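Local coordinates for MgGH51 (Meripilus giganteus, PDB 6ZPV), which hydrolyses alpha-L-arabinofuranosidic bonds as a family GH51 glycosidase, probably releasing terminal arabinose from arabinose-bearing polysaccharides, at residues 35-41 against 194-199; 113-119 against 156-162; 126-132 against 144-150. All blocks are in the same frame, centred on the assembly; numbering follows the deposited sequence. Where two conformers were deposited one is given.

Contact 1 (35-41 against 194-199); sequences AELLQNR and MFSLFP
Two backbone bonds, L37 N to L197 O (2.9 Å) and F195 N to R41 O (3.0 Å), pin the irregular loop 35-41 against strand 189-198, the middle strand of one sheet of a beta sandwich. Between these bonds the loop bulges away at Q39 and N40, and the carboxylate of E36 bridges the gap. Its CG lies opposite the backbone N (chi1 170°), and a bend at chi2 (67°) turns the acid toward the strand. OE2 receives L197 N at 2.9 Å on its syn side, while L38 N takes its anti lone pair. OE1 accepts S196 OG (2.7 Å) through its syn lone pair; on its anti side it meets R41 NH1 in a salt bridge, OE1 itself lying in the guanidinium plane. Four donors thus fix both the position and the rotation of one buried acid. The F198 ring stands nearly perpendicular to this carboxylate, its CE1 3.3 Å from E36 OE1, and A35 C and E36 N lie over one ring face, toward its rim. L37 CD1 rests on both L197 CD2 and P199 CD. M194 CE sits over a face of the R41 guanidinium, 3.7 Å from NE. Buried F195 O has no polar partner in the model and meets R41 CB at 3.2 Å.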
loop_
_atom_site.group_PDB
_atom_site.type_symbol
_atom_site.label_atom_id
_atom_site.label_comp_id
_atom_site.label_asym_id
_atom_site.label_seq_id
_atom_site.Cartn_x
_atom_site.Cartn_y
_atom_site.Cartn_z
ATOM N N ALA A 35 3.508 0.753 -11.032
ATOM C CA ALA A 35 3.082 0.075 -12.296
ATOM C C ALA A 35 4.199 -0.620 -13.068
ATOM O O ALA A 35 3.884 -1.323 -14.032
ATOM C CB ALA A 35 2.399 1.090 -13.190
ATOM N N GLU A 36 5.465 -0.432 -12.701
ATOM C CA GLU A 36 6.566 -1.077 -13.415
ATOM C C GLU A 36 6.318 -2.562 -13.566
ATOM O O GLU A 36 5.980 -3.277 -12.568
ATOM C CB GLU A 36 7.865 -0.846 -12.633
ATOM C CG GLU A 36 9.044 -1.659 -13.114
ATOM C CD GLU A 36 9.526 -1.271 -14.522
ATOM O OE1 GLU A 36 9.925 -0.074 -14.669
ATOM O OE2 GLU A 36 9.469 -2.108 -15.434
ATOM N N LEU A 37 6.573 -3.123 -14.733
ATOM C CA LEU A 37 6.297 -4.533 -15.034
ATOM C C LEU A 37 7.520 -5.426 -14.978
ATOM O O LEU A 37 7.335 -6.671 -14.914
ATOM C CB LEU A 37 5.682 -4.604 -16.457
ATOM C CG LEU A 37 4.343 -3.918 -16.566
ATOM C CD1 LEU A 37 3.880 -3.798 -18.005
ATOM C CD2 LEU A 37 3.298 -4.616 -15.717
ATOM N N LEU A 38 8.720 -4.883 -15.052
ATOM C CA LEU A 38 9.928 -5.688 -15.047
ATOM C C LEU A 38 10.442 -5.877 -13.617
ATOM O O LEU A 38 10.592 -4.886 -12.897
ATOM C CB LEU A 38 11.037 -5.094 -15.909
ATOM C CG LEU A 38 10.624 -4.704 -17.319
ATOM C CD1 LEU A 38 11.806 -4.185 -18.093
ATOM C CD2 LEU A 38 9.975 -5.850 -18.063
ATOM N N GLN A 39 10.716 -7.092 -13.220
ATOM C CA GLN A 39 11.261 -7.412 -11.893
ATOM C C GLN A 39 12.792 -7.313 -11.981
ATOM O O GLN A 39 13.385 -7.695 -12.971
ATOM C CB GLN A 39 10.754 -8.750 -11.400
ATOM C CG GLN A 39 11.295 -9.145 -10.063
ATOM C CD GLN A 39 10.675 -10.378 -9.453
ATOM O OE1 GLN A 39 9.976 -11.217 -10.156
ATOM N NE2 GLN A 39 10.942 -10.593 -8.216
ATOM N N ASN A 40 13.423 -6.806 -10.932
ATOM C CA ASN A 40 14.888 -6.693 -10.917
ATOM C C ASN A 40 15.353 -5.869 -12.141
ATOM O O ASN A 40 16.303 -6.257 -12.863
ATOM C CB ASN A 40 15.548 -8.083 -10.833
ATOM C CG ASN A 40 17.054 -8.062 -10.674
ATOM O OD1 ASN A 40 17.623 -7.081 -10.138
ATOM N ND2 ASN A 40 17.705 -9.174 -11.061
ATOM N N ARG A 41 14.683 -4.750 -12.370
ATOM C CA ARG A 41 14.823 -3.990 -13.617
ATOM C C ARG A 41 16.192 -3.357 -13.815
ATOM O O ARG A 41 16.586 -3.073 -14.944
ATOM C CB ARG A 41 13.749 -2.929 -13.720
ATOM C CG ARG A 41 13.901 -1.740 -12.773
ATOM C CD ARG A 41 12.771 -0.734 -12.922
ATOM N NE ARG A 41 12.909 0.357 -12.011
ATOM C CZ ARG A 41 11.999 1.290 -11.787
ATOM N NH1 ARG A 41 10.877 1.327 -12.498
ATOM N NH2 ARG A 41 12.190 2.231 -10.866
ATOM N N MET A 194 19.317 -0.301 -16.286
ATOM C CA MET A 194 18.124 0.548 -16.083
ATOM C C MET A 194 17.056 0.268 -17.146
ATOM O O MET A 194 16.627 1.151 -17.894
ATOM C CB MET A 194 18.518 2.032 -16.032
ATOM C CG MET A 194 17.483 3.007 -15.569
ATOM S SD MET A 194 16.723 2.660 -13.954
ATOM C CE MET A 194 15.110 2.031 -14.454
ATOM N N PHE A 195 16.544 -0.951 -17.122
ATOM C CA PHE A 195 15.386 -1.319 -17.961
ATOM C C PHE A 195 14.098 -0.846 -17.333
ATOM O O PHE A 195 13.989 -0.742 -16.109
ATOM C CB PHE A 195 15.314 -2.840 -18.072
ATOM C CG PHE A 195 16.450 -3.518 -18.797
ATOM C CD1 PHE A 195 16.363 -3.748 -20.172
ATOM C CD2 PHE A 195 17.567 -3.998 -18.143
ATOM C CE1 PHE A 195 17.342 -4.456 -20.872
ATOM C CE2 PHE A 195 18.559 -4.698 -18.843
ATOM C CZ PHE A 195 18.451 -4.921 -20.190
ATOM N N SER A 196 13.072 -0.679 -18.166
ATOM C CA SER A 196 11.746 -0.359 -17.636
ATOM C C SER A 196 10.653 -0.718 -18.647
ATOM O O SER A 196 10.842 -0.497 -19.858
ATOM C CB SER A 196 11.654 1.124 -17.294
ATOM O OG SER A 196 10.370 1.492 -16.780
ATOM N N LEU A 197 9.521 -1.207 -18.167
ATOM C CA LEU A 197 8.341 -1.386 -18.980
ATOM C C LEU A 197 7.117 -0.970 -18.183
ATOM O O LEU A 197 6.849 -1.563 -17.128
ATOM C CB LEU A 197 8.189 -2.843 -19.457
ATOM C CG LEU A 197 7.009 -3.093 -20.390
ATOM C CD1 LEU A 197 7.213 -2.495 -21.756
ATOM C CD2 LEU A 197 6.694 -4.572 -20.521
ATOM N N PHE A 198 6.407 0.030 -18.679
ATOM C CA PHE A 198 5.179 0.513 -18.024
ATOM C C PHE A 198 3.960 0.306 -18.881
ATOM O O PHE A 198 4.010 0.559 -20.101
ATOM C CB PHE A 198 5.251 2.015 -17.680
ATOM C CG PHE A 198 5.808 2.328 -16.319
ATOM C CD1 PHE A 198 7.125 2.042 -16.000
ATOM C CD2 PHE A 198 5.042 2.885 -15.336
ATOM C CE1 PHE A 198 7.625 2.313 -14.739
ATOM C CE2 PHE A 198 5.517 3.160 -14.077
ATOM C CZ PHE A 198 6.847 2.873 -13.808
ATOM N N PRO A 199 2.831 -0.090 -18.287
ATOM C CA PRO A 199 1.529 0.007 -18.931
ATOM C C PRO A 199 1.002 1.422 -18.801
ATOM O O PRO A 199 1.629 2.256 -18.132
ATOM C CB PRO A 199 0.696 -0.956 -18.054
ATOM C CG PRO A 199 1.203 -0.633 -16.642
ATOM C CD PRO A 199 2.687 -0.346 -16.830
#

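Contact 2 (113-119 against 156-162); sequences KASLFFR and WTQINLE. With NAG (2-acetamido-2-deoxy-beta-D-glucopyranose), chain E; NAG (2-acetamido-2-deoxy-beta-D-glucopyranose), chain B.
W156, just ahead of strand 157-163, offers the face of its five-membered ring to R119, whose CD lies 3.6 Å from the ring centroid in a CH-pi contact. The polar ends of this pair are taken up by the loop at 70-72: W156 NE1 bonds to S72 O, and R119 NH2 forms a salt bridge with D70. T157 exchanges two backbone bonds with F118 and sets its CB against CE1 of that ring. Q158, on the other face of the sheet, lays its CB over the F117 ring in a CH-pi contact, 3.9 Å from the centroid; with CG opposite the backbone N (chi1 -163°) and the chain extended, CG, CD and NE2 run along the ring until NE2 is 3.5 Å from F117 CE1. A water links NE2 to S115 OG. I159 forms a hydrogen-bonded pair with L116 and sets its CD1 against F118 CE1. N160 faces S115, placing OD1 3.4 Å from S115 CB, while its ND2 meets Q158 OE1 well above the plane of that amide. L161 pairs with A114, and its CD2 touches O5 of the first N-acetylglucosamine. E162 N donates to both O5 and O6 of that sugar, 3.1 Å from each; its OE2 forms a salt bridge with K113 NZ (3.3 Å) whose hydrogen bond is weak, supported by a shared water. Regular antiparallel pairing, with apolar A114, L116, F118, I159 and L161 directed inward, is characteristic of a beta-sandwich sheet, here with an edge strand whose end, at L161 and E162, meets the glycan carried by N145 of the facing sheet.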
loop_
_atom_site.group_PDB
_atom_site.type_symbol
_atom_site.label_atom_id
_atom_site.label_comp_id
_atom_site.label_asym_id
_atom_site.label_seq_id
_atom_site.Cartn_x
_atom_site.Cartn_y
_atom_site.Cartn_z
ATOM N N LYS A 113 5.173 1.543 -22.521
ATOM C CA LYS A 113 6.427 2.317 -22.674
ATOM C C LYS A 113 7.605 1.471 -22.244
ATOM O O LYS A 113 7.723 1.173 -21.050
ATOM C CB LYS A 113 6.373 3.633 -21.960
ATOM C CG LYS A 113 5.348 4.635 -22.498
ATOM C CD LYS A 113 5.381 5.905 -21.649
ATOM C CE LYS A 113 4.698 7.126 -22.190
ATOM N NZ LYS A 113 4.005 6.844 -23.448
ATOM N N ALA A 114 8.457 1.060 -23.176
ATOM C CA ALA A 114 9.681 0.296 -22.877
ATOM C C ALA A 114 10.870 1.240 -22.939
ATOM O O ALA A 114 10.943 2.111 -23.844
ATOM C CB ALA A 114 9.877 -0.796 -23.891
ATOM N N SER A 115 11.840 1.045 -22.081
ATOM C CA SER A 115 13.090 1.796 -22.190
ATOM C C SER A 115 14.228 0.947 -21.595
ATOM O O SER A 115 14.036 0.022 -20.785
ATOM C CB SER A 115 12.971 3.132 -21.552
ATOM O OG SER A 115 12.783 3.039 -20.140
ATOM N N LEU A 116 15.439 1.333 -21.961
ATOM C CA LEU A 116 16.663 0.709 -21.475
ATOM C C LEU A 116 17.833 1.631 -21.775
ATOM O O LEU A 116 17.709 2.531 -22.613
ATOM C CB LEU A 116 16.868 -0.682 -22.053
ATOM C CG LEU A 116 16.973 -0.799 -23.578
ATOM C CD1 LEU A 116 18.347 -0.386 -24.113
ATOM C CD2 LEU A 116 16.680 -2.205 -24.031
ATOM N N PHE A 117 18.959 1.383 -21.138
ATOM C CA PHE A 117 20.246 1.988 -21.485
ATOM C C PHE A 117 21.149 0.902 -21.999
ATOM O O PHE A 117 21.174 -0.217 -21.431
ATOM C CB PHE A 117 20.835 2.717 -20.289
ATOM C CG PHE A 117 20.173 4.008 -19.907
ATOM C CD1 PHE A 117 18.956 3.994 -19.221
ATOM C CD2 PHE A 117 20.725 5.228 -20.217
ATOM C CE1 PHE A 117 18.324 5.179 -18.854
ATOM C CE2 PHE A 117 20.092 6.396 -19.876
ATOM C CZ PHE A 117 18.895 6.366 -19.202
ATOM N N PHE A 118 22.003 1.242 -22.961
ATOM C CA PHE A 118 23.008 0.301 -23.448
ATOM C C PHE A 118 24.302 1.016 -23.802
ATOM O O PHE A 118 24.295 2.219 -24.095
ATOM C CB PHE A 118 22.541 -0.517 -24.670
ATOM C CG PHE A 118 22.568 0.223 -25.988
ATOM C CD1 PHE A 118 21.603 1.171 -26.342
ATOM C CD2 PHE A 118 23.645 0.070 -26.851
ATOM C CE1 PHE A 118 21.700 1.905 -27.502
ATOM C CE2 PHE A 118 23.753 0.807 -28.019
ATOM C CZ PHE A 118 22.773 1.735 -28.344
ATOM N N ARG A 119 25.381 0.279 -23.863
ATOM C CA ARG A 119 26.626 0.689 -24.556
ATOM C C ARG A 119 27.348 -0.534 -25.023
ATOM O O ARG A 119 27.233 -1.587 -24.400
ATOM C CB ARG A 119 27.521 1.550 -23.655
ATOM C CG ARG A 119 28.193 0.816 -22.504
ATOM C CD ARG A 119 29.067 1.671 -21.575
ATOM N NE ARG A 119 29.600 0.842 -20.370
ATOM C CZ ARG A 119 30.796 0.361 -20.407
ATOM N NH1 ARG A 119 31.556 0.659 -21.473
ATOM N NH2 ARG A 119 31.356 -0.267 -19.462
ATOM N N TRP A 156 26.911 5.404 -22.948
ATOM C CA TRP A 156 25.581 4.999 -22.477
ATOM C C TRP A 156 24.495 5.768 -23.224
ATOM O O TRP A 156 24.510 7.030 -23.209
ATOM C CB TRP A 156 25.468 5.231 -20.973
ATOM C CG TRP A 156 26.134 4.174 -20.147
ATOM C CD1 TRP A 156 27.232 4.332 -19.351
ATOM C CD2 TRP A 156 25.667 2.826 -19.959
ATOM N NE1 TRP A 156 27.525 3.145 -18.714
ATOM C CE2 TRP A 156 26.566 2.224 -19.053
ATOM C CE3 TRP A 156 24.589 2.061 -20.477
ATOM C CZ2 TRP A 156 26.394 0.927 -18.614
ATOM C CZ3 TRP A 156 24.451 0.761 -20.059
ATOM C CH2 TRP A 156 25.316 0.203 -19.105
ATOM N N THR A 157 23.530 5.021 -23.745
ATOM C CA THR A 157 22.488 5.594 -24.594
ATOM C C THR A 157 21.127 4.998 -24.190
ATOM O O THR A 157 21.035 3.781 -24.057
ATOM C CB THR A 157 22.821 5.231 -26.041
ATOM O OG1 THR A 157 24.113 5.791 -26.384
ATOM C CG2 THR A 157 21.784 5.756 -27.034
ATOM N N GLN A 158 20.115 5.863 -24.036
ATOM C CA GLN A 158 18.776 5.403 -23.731
ATOM C C GLN A 158 18.041 5.112 -25.021
ATOM O O GLN A 158 18.050 5.904 -25.963
ATOM C CB GLN A 158 17.996 6.389 -22.878
ATOM C CG GLN A 158 16.776 5.737 -22.217
ATOM C CD GLN A 158 15.894 6.646 -21.383
ATOM O OE1 GLN A 158 15.658 7.759 -21.800
ATOM N NE2 GLN A 158 15.310 6.125 -20.292
ATOM N N ILE A 159 17.312 3.991 -25.022
ATOM C CA ILE A 159 16.306 3.587 -26.036
ATOM C C ILE A 159 14.918 3.746 -25.403
ATOM O O ILE A 159 14.721 3.264 -24.288
ATOM C CB ILE A 159 16.568 2.151 -26.562
ATOM C CG1 ILE A 159 17.848 2.085 -27.412
ATOM C CG2 ILE A 159 15.364 1.572 -27.264
ATOM C CD1 ILE A 159 18.230 0.683 -27.947
ATOM N N ASN A 160 13.991 4.369 -26.104
ATOM C CA ASN A 160 12.584 4.510 -25.677
ATOM C C ASN A 160 11.691 4.080 -26.830
ATOM O O ASN A 160 11.724 4.733 -27.863
ATOM C CB ASN A 160 12.294 5.976 -25.295
ATOM C CG ASN A 160 13.063 6.487 -24.111
ATOM O OD1 ASN A 160 12.658 6.243 -22.975
ATOM N ND2 ASN A 160 14.183 7.147 -24.393
ATOM N N LEU A 161 10.946 3.017 -26.652
ATOM C CA LEU A 161 10.062 2.499 -27.687
ATOM C C LEU A 161 8.711 2.102 -27.090
ATOM O O LEU A 161 8.683 1.429 -26.036
ATOM C CB LEU A 161 10.670 1.261 -28.366
ATOM C CG LEU A 161 11.968 1.537 -29.143
ATOM C CD1 LEU A 161 12.677 0.252 -29.452
ATOM C CD2 LEU A 161 11.672 2.325 -30.428
ATOM N N GLU A 162 7.623 2.519 -27.717
ATOM C CA GLU A 162 6.277 2.080 -27.320
ATOM C C GLU A 162 6.013 0.688 -27.879
ATOM O O GLU A 162 6.555 0.261 -28.898
ATOM C CB GLU A 162 5.228 3.086 -27.759
ATOM C CG GLU A 162 5.293 4.412 -27.003
ATOM C CD GLU A 162 4.257 5.428 -27.419
ATOM O OE1 GLU A 162 3.563 5.183 -28.406
ATOM O OE2 GLU A 162 4.113 6.389 -26.697
HETATM C C1 NAG E . 7.868 2.438 -31.640
HETATM C C2 NAG E . 6.424 2.672 -32.094
HETATM C C3 NAG E . 6.236 4.149 -32.508
HETATM C C4 NAG E . 6.743 5.072 -31.406
HETATM C C5 NAG E . 8.187 4.716 -31.028
HETATM C C6 NAG E . 8.754 5.572 -29.925
HETATM C C7 NAG E . 5.378 0.653 -32.966
HETATM C C8 NAG E . 5.240 -0.230 -34.204
HETATM N N2 NAG E . 6.060 1.821 -33.167
HETATM O O3 NAG E . 4.860 4.351 -32.732
HETATM O O4 NAG E . 6.721 6.451 -31.890
HETATM O O5 NAG E . 8.201 3.342 -30.637
HETATM O O6 NAG E . 7.901 5.411 -28.804
HETATM O O7 NAG E . 4.961 0.284 -31.854
HETATM C C1 NAG B . 5.976 7.347 -31.116
HETATM C C2 NAG B . 6.410 8.768 -31.496
HETATM C C3 NAG B . 5.439 9.744 -30.835
HETATM C C4 NAG B . 3.992 9.362 -31.188
HETATM C C5 NAG B . 3.711 7.918 -30.812
HETATM C C6 NAG B . 2.348 7.443 -31.229
HETATM C C7 NAG B . 8.862 8.876 -32.006
HETATM C C8 NAG B . 10.238 9.166 -31.438
HETATM N N2 NAG B . 7.823 8.997 -31.167
HETATM O O3 NAG B . 5.692 11.068 -31.268
HETATM O O4 NAG B . 3.032 10.181 -30.467
HETATM O O5 NAG B . 4.638 7.088 -31.519
HETATM O O6 NAG B . 2.309 7.751 -32.624
HETATM O O7 NAG B . 8.694 8.530 -33.180
HETATM O O HOH W 1 6.372 7.463 -25.504
HETATM O O HOH W 2 15.158 3.373 -18.793
#

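Contact 3 (126-132 against 144-150); sequences FSGALTV and QNSTQIR. With NAG (2-acetamido-2-deoxy-beta-D-glucopyranose), chain E.
R150 reaches across to S127 on the exposed face of an antiparallel strand pair. Its CB passes F126 O at 4.0 Å; a bend at chi2 (-72°) then folds the chain over the neighbouring strand, leaving CD 3.6 Å from S127 OG. NE passes the same OG at 3.3 Å, at an angle too poor for a hydrogen bond. The guanidinium lies flat beneath that hydroxyl, with OG 3.0 Å from CZ and over the centre of the face, where the geometry is again wrong for one. NH1 at the tip instead donates to Q148 OE1 (2.8 Å), in the amide plane on a lone pair, and to I149 O (2.9 Å), which it meets from well above the carbonyl plane. I149 O also accepts G128 N. A water joins S127 OG to Q148 OE1. These strands, 127-136 and 141-150, form a beta hairpin at one border of a beta-sandwich sheet, with six backbone bonds linking G128, L130 and V132 to I149, T147 and N145. On the inner face, I149 CG1 meets the edge of the F126 ring at CE2 (3.8 Å), and its CD1 lies by L130 CB. N145, which opens an N-S-T glycosylation sequon, carries the sugar: ND2 is bonded covalently to C1 of N-acetylglucosamine (1.4 Å) and donates a hydrogen bond to E162 O.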
loop_
_atom_site.group_PDB
_atom_site.type_symbol
_atom_site.label_atom_id
_atom_site.label_comp_id
_atom_site.label_asym_id
_atom_site.label_seq_id
_atom_site.Cartn_x
_atom_site.Cartn_y
_atom_site.Cartn_z
ATOM N N PHE A 126 29.358 -3.641 -35.499
ATOM C CA PHE A 126 27.945 -4.093 -35.501
ATOM C C PHE A 126 27.082 -3.030 -36.140
ATOM O O PHE A 126 27.133 -1.840 -35.802
ATOM C CB PHE A 126 27.455 -4.362 -34.065
ATOM C CG PHE A 126 26.014 -4.798 -34.052
ATOM C CD1 PHE A 126 25.686 -6.110 -34.375
ATOM C CD2 PHE A 126 24.989 -3.924 -33.794
ATOM C CE1 PHE A 126 24.358 -6.503 -34.437
ATOM C CE2 PHE A 126 23.660 -4.319 -33.819
ATOM C CZ PHE A 126 23.351 -5.612 -34.150
ATOM N N SER A 127 26.101 -3.489 -36.907
ATOM C CA SER A 127 25.044 -2.612 -37.455
ATOM C C SER A 127 23.774 -3.441 -37.592
ATOM O O SER A 127 23.764 -4.455 -38.306
ATOM C CB SER A 127 25.431 -2.043 -38.780
ATOM O OG SER A 127 24.462 -1.225 -39.363
ATOM N N GLY A 128 22.733 -3.070 -36.877
ATOM C CA GLY A 128 21.483 -3.867 -36.931
ATOM C C GLY A 128 20.442 -3.329 -35.999
ATOM O O GLY A 128 20.722 -2.387 -35.208
ATOM N N ALA A 129 19.253 -3.876 -36.091
ATOM C CA ALA A 129 18.119 -3.456 -35.234
ATOM C C ALA A 129 18.217 -4.106 -33.863
ATOM O O ALA A 129 18.495 -5.305 -33.755
ATOM C CB ALA A 129 16.814 -3.902 -35.892
ATOM N N LEU A 130 17.876 -3.317 -32.843
ATOM C CA LEU A 130 17.616 -3.784 -31.470
ATOM C C LEU A 130 16.098 -3.835 -31.377
ATOM O O LEU A 130 15.424 -2.772 -31.585
ATOM C CB LEU A 130 18.264 -2.798 -30.517
ATOM C CG LEU A 130 18.122 -2.949 -29.006
ATOM C CD1 LEU A 130 16.715 -3.036 -28.471
ATOM C CD2 LEU A 130 19.059 -3.887 -28.323
ATOM N N THR A 131 15.523 -4.994 -31.109
ATOM C CA THR A 131 14.086 -5.195 -30.991
ATOM C C THR A 131 13.744 -5.380 -29.513
ATOM O O THR A 131 14.391 -6.126 -28.800
ATOM C CB THR A 131 13.632 -6.400 -31.806
ATOM O OG1 THR A 131 13.987 -6.158 -33.184
ATOM C CG2 THR A 131 12.129 -6.606 -31.765
ATOM N N VAL A 132 12.682 -4.718 -29.067
ATOM C CA VAL A 132 12.093 -4.967 -27.749
ATOM C C VAL A 132 10.639 -5.407 -27.959
ATOM O O VAL A 132 10.014 -5.087 -29.001
ATOM C CB VAL A 132 12.175 -3.750 -26.821
ATOM C CG1 VAL A 132 13.588 -3.256 -26.717
ATOM C CG2 VAL A 132 11.230 -2.613 -27.187
ATOM N N GLN A 144 6.028 -5.832 -30.705
ATOM C CA GLN A 144 7.435 -5.530 -30.851
ATOM C C GLN A 144 7.621 -4.128 -31.429
ATOM O O GLN A 144 6.696 -3.543 -32.065
ATOM C CB GLN A 144 8.155 -6.573 -31.711
ATOM C CG GLN A 144 7.796 -6.609 -33.183
ATOM C CD GLN A 144 8.746 -7.622 -33.814
ATOM O OE1 GLN A 144 8.868 -8.759 -33.426
ATOM N NE2 GLN A 144 9.587 -7.143 -34.697
ATOM N N ASN A 145 8.821 -3.627 -31.270
ATOM C CA ASN A 145 9.249 -2.363 -31.857
ATOM C C ASN A 145 10.774 -2.406 -31.936
ATOM O O ASN A 145 11.400 -3.161 -31.175
ATOM C CB ASN A 145 8.752 -1.168 -31.038
ATOM C CG ASN A 145 8.692 0.147 -31.759
ATOM O OD1 ASN A 145 9.288 0.309 -32.843
ATOM N ND2 ASN A 145 8.018 1.112 -31.120
ATOM N N SER A 146 11.372 -1.654 -32.799
ATOM C CA SER A 146 12.835 -1.710 -32.893
ATOM C C SER A 146 13.426 -0.372 -33.248
ATOM O O SER A 146 12.725 0.539 -33.753
ATOM C CB SER A 146 13.219 -2.752 -33.880
ATOM O OG SER A 146 12.865 -2.361 -35.215
ATOM N N THR A 147 14.733 -0.302 -33.116
ATOM C CA THR A 147 15.508 0.857 -33.540
ATOM C C THR A 147 16.900 0.417 -33.990
ATOM O O THR A 147 17.426 -0.581 -33.467
ATOM C CB THR A 147 15.569 1.863 -32.404
ATOM O OG1 THR A 147 16.041 3.094 -32.939
ATOM C CG2 THR A 147 16.414 1.419 -31.249
ATOM N N GLN A 148 17.487 1.112 -34.935
ATOM C CA GLN A 148 18.828 0.735 -35.442
ATOM C C GLN A 148 19.892 1.184 -34.437
ATOM O O GLN A 148 19.854 2.338 -33.968
ATOM C CB GLN A 148 19.028 1.408 -36.813
ATOM C CG GLN A 148 18.294 0.675 -37.946
ATOM C CD GLN A 148 18.946 -0.636 -38.299
ATOM O OE1 GLN A 148 20.166 -0.735 -38.279
ATOM N NE2 GLN A 148 18.155 -1.651 -38.701
ATOM N N ILE A 149 20.824 0.306 -34.092
ATOM C CA ILE A 149 21.978 0.645 -33.263
ATOM C C ILE A 149 23.270 0.267 -33.981
ATOM O O ILE A 149 23.276 -0.523 -34.941
ATOM C CB ILE A 149 21.909 0.016 -31.861
ATOM C CG1 ILE A 149 22.083 -1.510 -31.880
ATOM C CG2 ILE A 149 20.592 0.402 -31.174
ATOM C CD1 ILE A 149 22.200 -2.172 -30.529
ATOM N N ARG A 150 24.354 0.796 -33.472
ATOM C CA ARG A 150 25.681 0.628 -34.052
ATOM C C ARG A 150 26.660 0.288 -32.948
ATOM O O ARG A 150 26.649 0.875 -31.852
ATOM C CB ARG A 150 26.186 1.872 -34.784
ATOM C CG ARG A 150 25.313 2.318 -35.929
ATOM C CD ARG A 150 25.349 1.440 -37.129
ATOM N NE ARG A 150 24.465 1.835 -38.220
ATOM C CZ ARG A 150 23.208 1.385 -38.435
ATOM N NH1 ARG A 150 22.560 0.592 -37.562
ATOM N NH2 ARG A 150 22.566 1.807 -39.494
HETATM C C1 NAG E . 7.868 2.438 -31.640
HETATM C C2 NAG E . 6.424 2.672 -32.094
HETATM C C3 NAG E . 6.236 4.149 -32.508
HETATM C C4 NAG E . 6.743 5.072 -31.406
HETATM C C5 NAG E . 8.187 4.716 -31.028
HETATM C C6 NAG E . 8.754 5.572 -29.925
HETATM C C7 NAG E . 5.378 0.653 -32.966
HETATM C C8 NAG E . 5.240 -0.230 -34.204
HETATM N N2 NAG E . 6.060 1.821 -33.167
HETATM O O3 NAG E . 4.860 4.351 -32.732
HETATM O O4 NAG E . 6.721 6.451 -31.890
HETATM O O5 NAG E . 8.201 3.342 -30.637
HETATM O O6 NAG E . 7.901 5.411 -28.804
HETATM O O7 NAG E . 4.961 0.284 -31.854
HETATM O O HOH W 3 21.911 -1.992 -40.183
#

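In the fold
From barrel strand 20-21 the chain runs through 35-41 before building the two facing five-stranded sheets; it is met again at 194-199, where contact 1 closes the widest of the three loops, 152 residues, ahead of barrel strand 224-227. Within that span, contact 2 pairs 113-119 with 156-162 in one sheet, and within that again contact 3 makes a hairpin, strands 127-136 and 141-150, in the other sheet. The three closures therefore lie one within another, and none cross. Contacts 1 and 2 share a sheet, since strands 189-198 and 112-119 are neighbours. Contacts 2 and 3 face each other across the interior, I159 on L130 and F118 on I149, and share one glycan.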